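Local atomic coordinates of minor pilin subunit PAPF (PDB entry 2W07), a protein that serves as a minor subunit of P pili, the adhesive filaments with which Escherichia coli colonises the epithelium of host organs. Residues B[82-87]-B[121-126]. The protein carries 1 engineered substitution. Numbering follows the deposited sequence.
Sequences GIALYQ and TSVPFR
Y86 CG lies beside its backbone N and anti to the carbonyl carbon (chi1 -61°), and V123 CG1 takes the crowded position between N and carbonyl carbon (chi1 49°). Both residues lie on the face that also carries A84, T121 and F125, and these torsions turn the ring and the methyl toward each other. The two side chains cross obliquely, with Y86 CE1 a tight 3.4 Å from V123 CG1. T121 O meets the edge of the ring in its plane. A84 CB packs on the same methyl, 4.0 Å from V123 CG1. M91, from a loop, touches both Y86 and V123. The strands are antiparallel. Three hydrogen-bonded pairs, G82–F125, A84–V123 and Y86–T121, give six backbone bonds. The straightest runs from T121 N to Y86 O (2.7 Å, 167°). P124 sits at a non-hydrogen-bonded position, so its lack of an N-H costs no bond to 82-87. Both strands belong to the immunoglobulin-like fold of pilins, which lacks its last strand and takes a donated one. The other face carries I83, L85, S122 and P124. There I83 CG2 lies 3.7 Å from S122 CB, and L85 CD2 is in close van der Waals contact with S122 OG, at 3.2 Å. L85 and S122 also pack on apolar side chains of another protein's chain, consistent with donor-strand complementation. Strand 73-75 flanks 82-87, and its L74 touches L85.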
# COMPACT_ATOMS: atom_id res chain seq x y z
N GLY B 82 -24.54 5.62 10.70
CA GLY B 82 -23.23 5.39 10.11
C GLY B 82 -22.97 6.21 8.86
O GLY B 82 -23.82 6.99 8.42
N ILE B 83 -21.79 6.04 8.30
CA ILE B 83 -21.40 6.75 7.09
C ILE B 83 -21.12 5.72 6.00
O ILE B 83 -20.24 4.88 6.15
CB ILE B 83 -20.12 7.59 7.32
CG1 ILE B 83 -20.34 8.57 8.47
CG2 ILE B 83 -19.76 8.34 6.04
CD1 ILE B 83 -21.42 9.61 8.21
N ALA B 84 -21.89 5.79 4.92
CA ALA B 84 -21.72 4.87 3.79
C ALA B 84 -20.70 5.45 2.81
O ALA B 84 -20.66 6.66 2.61
CB ALA B 84 -23.06 4.64 3.09
N LEU B 85 -19.89 4.59 2.20
CA LEU B 85 -18.87 5.05 1.26
C LEU B 85 -19.07 4.54 -0.16
O LEU B 85 -19.48 3.40 -0.37
CB LEU B 85 -17.47 4.64 1.74
CG LEU B 85 -17.00 5.02 3.15
CD1 LEU B 85 -15.57 4.54 3.34
CD2 LEU B 85 -17.09 6.52 3.34
N TYR B 86 -18.75 5.39 -1.14
CA TYR B 86 -18.87 5.04 -2.55
C TYR B 86 -17.63 5.52 -3.31
O TYR B 86 -17.06 6.55 -2.99
CB TYR B 86 -20.12 5.68 -3.16
CG TYR B 86 -21.42 5.23 -2.53
CD1 TYR B 86 -21.84 5.76 -1.32
CD2 TYR B 86 -22.21 4.25 -3.14
CE1 TYR B 86 -23.02 5.34 -0.72
CE2 TYR B 86 -23.40 3.82 -2.55
CZ TYR B 86 -23.80 4.37 -1.34
OH TYR B 86 -24.96 3.94 -0.74
N GLN B 87 -17.23 4.75 -4.32
CA GLN B 87 -16.07 5.09 -5.14
C GLN B 87 -16.45 6.20 -6.11
O GLN B 87 -17.53 6.18 -6.70
CB GLN B 87 -15.59 3.87 -5.91
CG GLN B 87 -15.11 2.73 -5.03
CD GLN B 87 -14.78 1.47 -5.81
OE1 GLN B 87 -15.64 0.90 -6.47
NE2 GLN B 87 -13.52 1.04 -5.74
N THR B 121 -17.07 9.15 -2.25
CA THR B 121 -18.24 9.83 -1.72
C THR B 121 -18.74 9.20 -0.43
O THR B 121 -18.86 7.97 -0.32
CB THR B 121 -19.36 9.83 -2.76
OG1 THR B 121 -18.95 10.61 -3.89
CG2 THR B 121 -20.64 10.43 -2.18
N SER B 122 -19.02 10.05 0.55
CA SER B 122 -19.52 9.61 1.84
C SER B 122 -20.90 10.19 2.07
O SER B 122 -21.13 11.38 1.86
CB SER B 122 -18.57 10.07 2.95
OG SER B 122 -17.25 9.62 2.72
N VAL B 123 -21.83 9.35 2.49
CA VAL B 123 -23.19 9.80 2.74
C VAL B 123 -23.76 9.18 4.01
O VAL B 123 -23.69 7.96 4.21
CB VAL B 123 -24.11 9.47 1.54
CG1 VAL B 123 -23.93 8.03 1.13
CG2 VAL B 123 -25.57 9.74 1.89
N PRO B 124 -24.33 10.01 4.90
CA PRO B 124 -24.91 9.54 6.16
C PRO B 124 -25.94 8.44 5.93
O PRO B 124 -26.65 8.43 4.93
CB PRO B 124 -25.49 10.81 6.77
CG PRO B 124 -25.77 11.68 5.59
CD PRO B 124 -24.55 11.46 4.74
N PHE B 125 -26.00 7.50 6.88
CA PHE B 125 -26.91 6.37 6.78
C PHE B 125 -27.41 5.88 8.14
O PHE B 125 -26.62 5.55 9.02
CB PHE B 125 -26.20 5.22 6.06
CG PHE B 125 -27.01 3.96 5.97
CD1 PHE B 125 -28.09 3.87 5.10
CD2 PHE B 125 -26.68 2.86 6.75
CE1 PHE B 125 -28.84 2.70 5.01
CE2 PHE B 125 -27.42 1.68 6.66
CZ PHE B 125 -28.50 1.60 5.80
N ARG B 126 -28.73 5.85 8.33
CA ARG B 126 -29.27 5.34 9.58
C ARG B 126 -30.05 4.07 9.30
O ARG B 126 -30.99 4.06 8.51
CB ARG B 126 -30.13 6.40 10.30
CG ARG B 126 -31.20 7.08 9.49
CD ARG B 126 -31.77 8.25 10.30
NE ARG B 126 -32.85 8.95 9.59
CZ ARG B 126 -34.13 8.61 9.65
NH1 ARG B 126 -34.51 7.57 10.38
NH2 ARG B 126 -35.03 9.29 8.95